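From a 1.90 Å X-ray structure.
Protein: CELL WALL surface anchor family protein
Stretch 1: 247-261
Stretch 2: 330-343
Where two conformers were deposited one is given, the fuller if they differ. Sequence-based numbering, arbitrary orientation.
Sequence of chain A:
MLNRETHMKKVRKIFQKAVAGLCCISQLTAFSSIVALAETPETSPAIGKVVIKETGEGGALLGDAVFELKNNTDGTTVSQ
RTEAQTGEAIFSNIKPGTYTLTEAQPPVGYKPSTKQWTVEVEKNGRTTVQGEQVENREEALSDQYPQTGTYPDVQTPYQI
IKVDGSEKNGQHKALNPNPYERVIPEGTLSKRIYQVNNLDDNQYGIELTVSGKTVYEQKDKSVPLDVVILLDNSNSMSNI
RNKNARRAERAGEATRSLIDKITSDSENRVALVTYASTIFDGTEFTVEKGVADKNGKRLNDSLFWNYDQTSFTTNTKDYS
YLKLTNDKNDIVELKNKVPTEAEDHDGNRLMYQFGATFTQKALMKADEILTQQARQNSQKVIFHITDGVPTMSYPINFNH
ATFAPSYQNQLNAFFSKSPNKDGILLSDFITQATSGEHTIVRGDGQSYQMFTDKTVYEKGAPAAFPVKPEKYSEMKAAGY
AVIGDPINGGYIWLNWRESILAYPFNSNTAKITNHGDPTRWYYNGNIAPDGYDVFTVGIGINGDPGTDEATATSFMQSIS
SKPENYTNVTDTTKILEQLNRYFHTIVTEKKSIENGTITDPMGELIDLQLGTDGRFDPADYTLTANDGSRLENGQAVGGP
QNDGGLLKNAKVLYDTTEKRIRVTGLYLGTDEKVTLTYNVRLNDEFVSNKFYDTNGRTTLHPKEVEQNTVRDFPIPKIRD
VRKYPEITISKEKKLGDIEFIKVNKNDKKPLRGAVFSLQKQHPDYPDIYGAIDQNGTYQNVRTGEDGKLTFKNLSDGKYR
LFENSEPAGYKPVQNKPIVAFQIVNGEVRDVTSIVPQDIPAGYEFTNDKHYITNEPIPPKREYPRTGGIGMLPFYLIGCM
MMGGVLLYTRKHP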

ATOM      1  N   ARG A 247     -22.937 -12.536 -25.167  1.00 12.32           N
ATOM      2  CA  ARG A 247     -23.226 -13.724 -24.386  1.00 12.75           C
ATOM      3  C   ARG A 247     -21.976 -14.417 -23.826  1.00 13.47           C
ATOM      4  O   ARG A 247     -21.908 -14.676 -22.600  1.00 12.53           O
ATOM      5  CB  ARG A 247     -24.069 -14.745 -25.142  1.00 11.68           C
ATOM      6  CG  ARG A 247     -25.519 -14.246 -25.377  1.00 10.27           C
ATOM      7  CD  ARG A 247     -26.359 -15.356 -26.008  1.00 10.88           C
ATOM      8  NE  ARG A 247     -27.711 -14.885 -26.268  1.00 10.98           N
ATOM      9  CZ  ARG A 247     -28.605 -15.603 -26.928  1.00 13.85           C
ATOM     10  NH1 ARG A 247     -28.281 -16.793 -27.430  1.00 10.42           N
ATOM     11  NH2 ARG A 247     -29.801 -15.079 -27.120  1.00 10.25           N
ATOM     12  N   ALA A 248     -21.005 -14.699 -24.700  1.00 13.33           N
ATOM     13  CA  ALA A 248     -19.825 -15.456 -24.292  1.00 13.35           C
ATOM     14  C   ALA A 248     -19.043 -14.691 -23.224  1.00 14.05           C
ATOM     15  O   ALA A 248     -18.643 -15.257 -22.176  1.00 14.60           O
ATOM     16  CB  ALA A 248     -18.991 -15.842 -25.483  1.00 12.41           C
ATOM     17  N   GLU A 249     -18.824 -13.411 -23.473  1.00 14.60           N
ATOM     18  CA  GLU A 249     -17.987 -12.696 -22.543  1.00 14.19           C
ATOM     19  C   GLU A 249     -18.654 -12.560 -21.180  1.00 15.31           C
ATOM     20  O   GLU A 249     -17.994 -12.648 -20.137  1.00 15.88           O
ATOM     21  CB  GLU A 249     -17.406 -11.385 -23.085  1.00 16.70           C
ATOM     22  CG  GLU A 249     -18.255 -10.208 -22.990  1.00 18.19           C
ATOM     23  CD  GLU A 249     -17.713  -8.953 -23.652  1.00 24.52           C
ATOM     24  OE1 GLU A 249     -16.654  -8.938 -24.315  1.00 22.12           O
ATOM     25  OE2 GLU A 249     -18.419  -7.946 -23.521  1.00 22.45           O
ATOM     26  N   ARG A 250     -19.952 -12.312 -21.159  1.00 11.80           N
ATOM     27  CA  ARG A 250     -20.613 -12.147 -19.896  1.00 12.36           C
ATOM     28  C   ARG A 250     -20.767 -13.466 -19.141  1.00 12.23           C
ATOM     29  O   ARG A 250     -20.698 -13.466 -17.918  1.00 14.18           O
ATOM     30  CB  ARG A 250     -21.927 -11.352 -20.014  1.00 12.12           C
ATOM     31  CG  ARG A 250     -21.684  -9.903 -20.477  1.00 11.39           C
ATOM     32  CD  ARG A 250     -22.974  -9.177 -20.735  1.00 15.32           C
ATOM     33  NE  ARG A 250     -22.657  -7.824 -21.133  1.00 15.08           N
ATOM     34  CZ  ARG A 250     -23.501  -6.928 -21.660  1.00 19.52           C
ATOM     35  NH1 ARG A 250     -24.798  -7.179 -21.848  1.00 13.50           N
ATOM     36  NH2 ARG A 250     -23.043  -5.720 -21.956  1.00 14.13           N
ATOM     37  N   ALA A 251     -21.051 -14.560 -19.831  1.00 11.34           N
ATOM     38  CA  ALA A 251     -21.167 -15.878 -19.179  1.00 12.43           C
ATOM     39  C   ALA A 251     -19.795 -16.255 -18.684  1.00 12.34           C
ATOM     40  O   ALA A 251     -19.769 -16.869 -17.632  1.00 14.87           O
ATOM     41  CB  ALA A 251     -21.649 -16.946 -20.145  1.00 10.59           C
ATOM     42  N   GLY A 252     -18.723 -15.941 -19.432  1.00 11.62           N
ATOM     43  CA  GLY A 252     -17.337 -16.218 -19.013  1.00  9.97           C
ATOM     44  C   GLY A 252     -16.936 -15.397 -17.790  1.00 12.41           C
ATOM     45  O   GLY A 252     -16.426 -15.954 -16.807  1.00 12.13           O
ATOM     46  N   GLU A 253     -17.188 -14.088 -17.805  1.00 10.81           N
ATOM     47  CA  GLU A 253     -16.902 -13.282 -16.617  1.00 13.84           C
ATOM     48  C   GLU A 253     -17.719 -13.743 -15.393  1.00 13.24           C
ATOM     49  O   GLU A 253     -17.171 -13.723 -14.276  1.00 12.80           O
ATOM     50  CB  GLU A 253     -17.103 -11.781 -16.854  1.00 15.60           C
ATOM     51  CG  GLU A 253     -16.220 -11.178 -17.988  1.00 23.68           C
ATOM     52  CD  GLU A 253     -16.655  -9.787 -18.546  1.00 37.17           C
ATOM     53  OE1 GLU A 253     -17.780  -9.289 -18.248  1.00 41.19           O
ATOM     54  OE2 GLU A 253     -15.870  -9.183 -19.332  1.00 37.48           O
ATOM     55  N   ALA A 254     -18.993 -14.120 -15.587  1.00 12.01           N
ATOM     56  CA  ALA A 254     -19.830 -14.617 -14.492  1.00 12.72           C
ATOM     57  C   ALA A 254     -19.231 -15.954 -13.969  1.00 12.77           C
ATOM     58  O   ALA A 254     -19.120 -16.150 -12.767  1.00 12.03           O
ATOM     59  CB  ALA A 254     -21.275 -14.841 -14.934  1.00  9.62           C
ATOM     60  N   THR A 255     -18.813 -16.848 -14.871  1.00 12.43           N
ATOM     61  CA  THR A 255     -18.213 -18.119 -14.462  1.00 14.31           C
ATOM     62  C   THR A 255     -16.966 -17.899 -13.583  1.00 15.54           C
ATOM     63  O   THR A 255     -16.890 -18.497 -12.488  1.00 13.39           O
ATOM     64  CB  THR A 255     -17.914 -19.003 -15.687  1.00 14.44           C
ATOM     65  OG1 THR A 255     -19.137 -19.243 -16.378  1.00 13.28           O
ATOM     66  CG2 THR A 255     -17.229 -20.358 -15.374  1.00 17.76           C
ATOM     67  N   ARG A 256     -16.052 -17.042 -14.063  1.00 14.45           N
ATOM     68  CA  ARG A 256     -14.850 -16.696 -13.310  1.00 14.73           C
ATOM     69  C   ARG A 256     -15.205 -16.175 -11.915  1.00 13.28           C
ATOM     70  O   ARG A 256     -14.482 -16.560 -10.990  1.00 12.27           O
ATOM     71  CB  ARG A 256     -13.928 -15.698 -14.018  1.00 14.48           C
ATOM     72  CG  ARG A 256     -13.321 -16.318 -15.309  1.00 16.25           C
ATOM     73  CD  ARG A 256     -12.568 -15.220 -16.079  1.00 17.98           C
ATOM     74  NE  ARG A 256     -11.928 -15.938 -17.173  1.00 18.34           N
ATOM     75  CZ  ARG A 256     -11.451 -15.401 -18.287  1.00 23.76           C
ATOM     76  NH1 ARG A 256     -11.526 -14.076 -18.451  1.00 19.40           N
ATOM     77  NH2 ARG A 256     -10.890 -16.214 -19.192  1.00 21.66           N
ATOM     78  N   SER A 257     -16.234 -15.323 -11.795  1.00 11.30           N
ATOM     79  CA  SER A 257     -16.583 -14.762 -10.476  0.50 12.88           C
ATOM     80  C   SER A 257     -17.188 -15.822  -9.569  1.00 12.04           C
ATOM     81  O   SER A 257     -16.876 -15.844  -8.392  1.00 11.46           O
ATOM     82  CB  SER A 257     -17.488 -13.533 -10.502  0.50 11.93           C
ATOM     83  OG  SER A 257     -17.798 -13.216  -9.155  0.50 13.64           O
ATOM     84  N   LEU A 258     -18.010 -16.700 -10.122  1.00 13.03           N
ATOM     85  CA  LEU A 258     -18.559 -17.827  -9.381  1.00 15.12           C
ATOM     86  C   LEU A 258     -17.440 -18.780  -8.875  1.00 14.17           C
ATOM     87  O   LEU A 258     -17.448 -19.219  -7.731  1.00 14.08           O
ATOM     88  CB  LEU A 258     -19.584 -18.603 -10.238  1.00 15.01           C
ATOM     89  CG  LEU A 258     -20.176 -19.866  -9.584  1.00 15.99           C
ATOM     90  CD1 LEU A 258     -20.967 -19.502  -8.327  1.00 14.84           C
ATOM     91  CD2 LEU A 258     -21.015 -20.700 -10.548  1.00 13.42           C
ATOM     92  N   ILE A 259     -16.462 -19.079  -9.723  1.00 14.28           N
ATOM     93  CA  ILE A 259     -15.293 -19.837  -9.308  1.00 12.95           C
ATOM     94  C   ILE A 259     -14.648 -19.132  -8.098  1.00 14.87           C
ATOM     95  O   ILE A 259     -14.362 -19.803  -7.095  1.00 14.57           O
ATOM     96  CB  ILE A 259     -14.300 -19.983 -10.470  1.00 12.45           C
ATOM     97  CG1 ILE A 259     -14.949 -20.899 -11.520  1.00 13.65           C
ATOM     98  CG2 ILE A 259     -12.980 -20.532  -9.973  1.00 12.71           C
ATOM     99  CD1 ILE A 259     -14.186 -20.894 -12.846  1.00 12.12           C
ATOM    100  N   ASP A 260     -14.414 -17.818  -8.175  1.00 13.52           N
ATOM    101  CA  ASP A 260     -13.828 -17.090  -7.027  1.00 14.56           C
ATOM    102  C   ASP A 260     -14.664 -17.278  -5.763  1.00 14.08           C
ATOM    103  O   ASP A 260     -14.085 -17.392  -4.693  1.00 15.22           O
ATOM    104  CB  ASP A 260     -13.673 -15.567  -7.197  1.00 15.49           C
ATOM    105  CG  ASP A 260     -12.649 -15.160  -8.251  1.00 18.38           C
ATOM    106  OD1 ASP A 260     -11.710 -15.933  -8.518  1.00 23.30           O
ATOM    107  OD2 ASP A 260     -12.771 -14.061  -8.864  1.00 23.18           O
ATOM    108  N   LYS A 261     -15.986 -17.219  -5.841  1.00 12.34           N
ATOM    109  CA  LYS A 261     -16.822 -17.357  -4.651  1.00 14.94           C
ATOM    110  C   LYS A 261     -16.757 -18.795  -4.124  1.00 14.44           C
ATOM    111  O   LYS A 261     -16.585 -18.995  -2.927  1.00 12.16           O
ATOM    112  CB  LYS A 261     -18.287 -17.047  -4.977  1.00 14.70           C
ATOM    113  CG  LYS A 261     -18.532 -15.567  -5.222  1.00 18.34           C
ATOM    114  CD  LYS A 261     -20.000 -15.391  -5.605  1.00 25.61           C
ATOM    115  CE  LYS A 261     -20.157 -14.295  -6.672  1.00 23.85           C
ATOM    116  NZ  LYS A 261     -19.892 -13.069  -5.951  1.00 23.02           N
ATOM    117  N   ASP A 330      -3.811 -24.189  -9.866  1.00 15.89           N
ATOM    118  CA  ASP A 330      -4.739 -24.883 -10.754  1.00 15.90           C
ATOM    119  C   ASP A 330      -5.970 -24.018 -11.001  1.00 13.71           C
ATOM    120  O   ASP A 330      -6.468 -24.014 -12.123  1.00 13.08           O
ATOM    121  CB  ASP A 330      -5.280 -26.184 -10.130  1.00 15.30           C
ATOM    122  CG  ASP A 330      -4.282 -27.372 -10.119  1.00 23.42           C
ATOM    123  OD1 ASP A 330      -3.102 -27.211 -10.552  1.00 19.65           O
ATOM    124  OD2 ASP A 330      -4.750 -28.478  -9.673  1.00 23.23           O
ATOM    125  N   ILE A 331      -6.479 -23.367  -9.957  1.00 13.22           N
ATOM    126  CA  ILE A 331      -7.669 -22.513 -10.083  1.00 14.18           C
ATOM    127  C   ILE A 331      -7.388 -21.341 -11.024  1.00 14.75           C
ATOM    128  O   ILE A 331      -8.232 -21.021 -11.869  1.00 12.53           O
ATOM    129  CB  ILE A 331      -8.156 -21.992  -8.714  1.00 16.05           C
ATOM    130  CG1 ILE A 331      -8.753 -23.176  -7.897  1.00 13.73           C
ATOM    131  CG2 ILE A 331      -9.181 -20.862  -8.934  1.00 15.65           C
ATOM    132  CD1 ILE A 331      -8.752 -22.946  -6.444  1.00 17.40           C
ATOM    133  N   VAL A 332      -6.208 -20.726 -10.890  1.00 15.80           N
ATOM    134  CA  VAL A 332      -5.765 -19.689 -11.826  1.00 17.77           C
ATOM    135  C   VAL A 332      -5.788 -20.178 -13.296  1.00 18.34           C
ATOM    136  O   VAL A 332      -6.189 -19.471 -14.208  1.00 17.54           O
ATOM    137  CB  VAL A 332      -4.385 -19.090 -11.475  1.00 17.01           C
ATOM    138  CG1 VAL A 332      -3.823 -18.171 -12.642  1.00 17.62           C
ATOM    139  CG2 VAL A 332      -4.473 -18.316 -10.153  1.00 16.41           C
ATOM    140  N   GLU A 333      -5.333 -21.408 -13.486  1.00 17.93           N
ATOM    141  CA  GLU A 333      -5.220 -21.990 -14.794  1.00 16.87           C
ATOM    142  C   GLU A 333      -6.620 -22.283 -15.315  1.00 14.52           C
ATOM    143  O   GLU A 333      -6.938 -21.949 -16.448  1.00 16.13           O
ATOM    144  CB  GLU A 333      -4.333 -23.226 -14.662  1.00 15.96           C
ATOM    145  CG  GLU A 333      -4.031 -23.857 -16.002  1.00 28.81           C
ATOM    146  CD  GLU A 333      -3.220 -25.150 -15.873  1.00 36.24           C
ATOM    147  OE1 GLU A 333      -2.687 -25.464 -14.770  1.00 36.63           O
ATOM    148  OE2 GLU A 333      -3.181 -25.855 -16.910  1.00 36.25           O
ATOM    149  N   LEU A 334      -7.483 -22.832 -14.461  1.00 13.53           N
ATOM    150  CA  LEU A 334      -8.864 -23.118 -14.828  1.00 14.07           C
ATOM    151  C   LEU A 334      -9.620 -21.841 -15.248  1.00 14.28           C
ATOM    152  O   LEU A 334     -10.305 -21.806 -16.284  1.00 15.12           O
ATOM    153  CB  LEU A 334      -9.518 -23.923 -13.705  1.00 13.68           C
ATOM    154  CG  LEU A 334     -11.006 -24.299 -13.707  1.00 18.22           C
ATOM    155  CD1 LEU A 334     -11.359 -25.302 -12.573  1.00 19.96           C
ATOM    156  CD2 LEU A 334     -11.880 -23.041 -13.568  1.00 16.52           C
ATOM    157  N   LYS A 335      -9.517 -20.781 -14.450  1.00 15.04           N
ATOM    158  CA  LYS A 335     -10.201 -19.536 -14.814  1.00 13.49           C
ATOM    159  C   LYS A 335      -9.638 -18.995 -16.133  1.00 13.64           C
ATOM    160  O   LYS A 335     -10.396 -18.413 -16.869  1.00 14.04           O
ATOM    161  CB  LYS A 335      -9.996 -18.452 -13.738  1.00 11.72           C
ATOM    162  CG  LYS A 335     -10.846 -18.666 -12.450  1.00 11.98           C
ATOM    163  CD  LYS A 335     -10.364 -17.724 -11.405  1.00 11.98           C
ATOM    164  CE  LYS A 335     -10.806 -16.359 -11.644  1.00 16.45           C
ATOM    165  NZ  LYS A 335     -10.136 -15.509 -10.608  1.00 16.79           N
ATOM    166  N   ASN A 336      -8.344 -19.117 -16.446  1.00 15.20           N
ATOM    167  CA  ASN A 336      -7.816 -18.720 -17.772  1.00 15.79           C
ATOM    168  C   ASN A 336      -8.294 -19.573 -18.946  1.00 16.85           C
ATOM    169  O   ASN A 336      -8.082 -19.212 -20.115  1.00 17.52           O
ATOM    170  CB  ASN A 336      -6.285 -18.757 -17.811  1.00 16.21           C
ATOM    171  CG  ASN A 336      -5.650 -17.603 -17.028  1.00 20.64           C
ATOM    172  OD1 ASN A 336      -6.254 -16.538 -16.895  1.00 28.02           O
ATOM    173  ND2 ASN A 336      -4.449 -17.806 -16.494  1.00 19.92           N
ATOM    174  N   LYS A 337      -8.885 -20.723 -18.648  1.00 14.84           N
ATOM    175  CA  LYS A 337      -9.440 -21.591 -19.696  1.00 16.45           C
ATOM    176  C   LYS A 337     -10.877 -21.280 -19.991  1.00 14.54           C
ATOM    177  O   LYS A 337     -11.406 -21.733 -21.033  1.00 15.76           O
ATOM    178  CB  LYS A 337      -9.321 -23.072 -19.294  1.00 15.03           C
ATOM    179  CG  LYS A 337      -7.835 -23.373 -19.573  1.00 22.78           C
ATOM    180  CD  LYS A 337      -7.453 -24.750 -19.185  1.00 26.05           C
ATOM    181  CE  LYS A 337      -7.500 -25.602 -20.433  1.00 21.10           C
ATOM    182  NZ  LYS A 337      -7.289 -27.045 -19.990  1.00 20.85           N
ATOM    183  N   VAL A 338     -11.527 -20.561 -19.071  1.00 14.35           N
ATOM    184  CA  VAL A 338     -12.906 -20.110 -19.303  1.00 13.64           C
ATOM    185  C   VAL A 338     -12.932 -19.250 -20.598  1.00 13.21           C
ATOM    186  O   VAL A 338     -12.233 -18.274 -20.640  1.00 15.08           O
ATOM    187  CB  VAL A 338     -13.461 -19.310 -18.120  1.00 14.15           C
ATOM    188  CG1 VAL A 338     -14.872 -18.859 -18.463  1.00 12.96           C
ATOM    189  CG2 VAL A 338     -13.486 -20.169 -16.821  1.00 12.74           C
ATOM    190  N   PRO A 339     -13.743 -19.607 -21.621  1.00 12.36           N
ATOM    191  CA  PRO A 339     -13.780 -18.836 -22.851  1.00 13.65           C
ATOM    192  C   PRO A 339     -14.562 -17.519 -22.621  1.00 14.68           C
ATOM    193  O   PRO A 339     -15.562 -17.537 -21.875  1.00 13.56           O
ATOM    194  CB  PRO A 339     -14.559 -19.758 -23.807  1.00 12.32           C
ATOM    195  CG  PRO A 339     -15.508 -20.495 -22.898  1.00 12.45           C
ATOM    196  CD  PRO A 339     -14.673 -20.752 -21.663  1.00 12.70           C
ATOM    197  N   THR A 340     -14.136 -16.439 -23.276  1.00 12.86           N
ATOM    198  CA  THR A 340     -14.979 -15.214 -23.329  1.00 15.95           C
ATOM    199  C   THR A 340     -15.405 -14.831 -24.758  1.00 16.46           C
ATOM    200  O   THR A 340     -15.855 -13.694 -25.004  1.00 15.53           O
ATOM    201  CB  THR A 340     -14.250 -13.997 -22.700  1.00 17.24           C
ATOM    202  OG1 THR A 340     -12.959 -13.874 -23.318  1.00 18.43           O
ATOM    203  CG2 THR A 340     -14.106 -14.213 -21.201  1.00 17.74           C
ATOM    204  N   GLU A 341     -15.224 -15.783 -25.677  1.00 14.97           N
ATOM    205  CA  GLU A 341     -15.610 -15.634 -27.088  1.00 16.12           C
ATOM    206  C   GLU A 341     -16.162 -16.978 -27.496  1.00 14.73           C
ATOM    207  O   GLU A 341     -15.830 -18.004 -26.853  1.00 15.98           O
ATOM    208  CB  GLU A 341     -14.357 -15.373 -27.956  1.00 17.70           C
ATOM    209  CG  GLU A 341     -13.442 -14.225 -27.481  1.00 23.25           C
ATOM    210  CD  GLU A 341     -13.990 -12.820 -27.745  1.00 31.81           C
ATOM    211  OE1 GLU A 341     -14.976 -12.638 -28.510  1.00 35.46           O
ATOM    212  OE2 GLU A 341     -13.416 -11.862 -27.183  1.00 34.06           O
ATOM    213  N   ALA A 342     -16.935 -16.977 -28.578  1.00 13.04           N
ATOM    214  CA  ALA A 342     -17.367 -18.155 -29.289  1.00 13.97           C
ATOM    215  C   ALA A 342     -17.088 -17.868 -30.776  1.00 17.05           C
ATOM    216  O   ALA A 342     -16.622 -16.805 -31.150  1.00 18.87           O
ATOM    217  CB  ALA A 342     -18.875 -18.410 -29.035  1.00 11.17           C
ATOM    218  N   GLU A 343     -17.385 -18.801 -31.669  1.00 19.16           N
ATOM    219  CA  GLU A 343     -16.962 -18.659 -33.035  1.00 20.39           C
ATOM    220  C   GLU A 343     -17.901 -17.593 -33.644  1.00 23.17           C
ATOM    221  O   GLU A 343     -19.128 -17.806 -33.676  1.00 23.24           O
ATOM    222  CB  GLU A 343     -17.067 -20.035 -33.708  1.00 18.95           C
ATOM    223  CG  GLU A 343     -16.907 -19.897 -35.200  1.00 24.57           C
ATOM    224  CD  GLU A 343     -15.524 -19.301 -35.506  1.00 25.94           C
ATOM    225  OE1 GLU A 343     -14.525 -19.814 -34.911  1.00 28.58           O
ATOM    226  OE2 GLU A 343     -15.504 -18.316 -36.278  1.00 27.67           O
TER
HETATM  227  O   HOH W   1     -18.287 -18.035 -22.183  1.00 15.67           O
HETATM  228  O   HOH W   2     -10.584 -12.821  -8.936  1.00 28.65           O

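Stretch 1 is helical throughout and runs nearly antiparallel to helix 330-337, with 164° between the N-to-C directions and a closest axial approach of 9.8 Å. The chain leaving that second helix continues alongside the earlier turns of stretch 1, so Ala248 to Gly252 meet loop while Ile259 and Asp260 meet mainly helix. Together the two stretches bury 660 Å².

At Ala248 the CA-to-CB bond points toward the loop, and the methyl packs on backbone: Ala248 CB lies 3.7 Å from Glu341 C, and 4.4 Å from Ala342 CB. Its carbonyl is tied to the loop through solvent. Water 1 donates to Ala248 O and to Pro339 O, at 2.8 Å each from its oxygen, and so joins two acceptors that could not bond to each other directly. Ala248 O also accepts the helical bond from Gly252 N (2.8 Å).

Glu249 marks the tightest backbone register, its CA 4.0 Å from Thr340 CA. Glu249 N and Thr340 O are 3.4 Å apart, but the angle is poor, so this is proximity without a hydrogen bond.

Gly252 permits a similarly close approach. Its CA is 3.6 Å from Pro339 O and 3.7 Å from Val338 CG1; an ideally placed CB would fall 2.5 Å from Pro339 O, a clash. One turn on, Thr255 turns its methyl to the loop, with CG2 4.0 Å from Val338 CG2, while Thr255 OG1 donates to Ala251 O (2.8 Å) within its own helix.

Arg256 has the largest covered area in the contact, 106 Å². Its CA-to-CB bond points sideways, but the extended chain (m, t, t) brings the guanidinium to the carbonyls near the end of the second helix. Arg256 NE donates to Lys335 O at 2.9 Å and 141°, and Arg256 NH2 adds a weak bond to Lys335 O at 3.2 Å and 129°. That oxygen lies at the guanidinium edge, near its plane, as in-plane N-H donors require. Arg256 NH2 also sits 2.9 Å from Val338 O. Thr340 CG2 covers one face of the group, 3.8 Å from Arg256 NH1.

Ile259 supplies the apolar centre of the later turns. Ile259 CD1 is 3.2 Å from Leu334 CD2, a notably short carbon-carbon contact, and 4.1 Å from Val338 CG2; Ile259 CG2 is 4.0 Å from Ile331 CG2.

Asp260 closes the contact with a salt bridge, Asp260 OD1 to Lys335 NZ at 2.7 Å. Water 2 bridges the same pair, donating to Asp260 OD2 (2.5 Å) and weakly accepting from Lys335 NZ (3.2 Å).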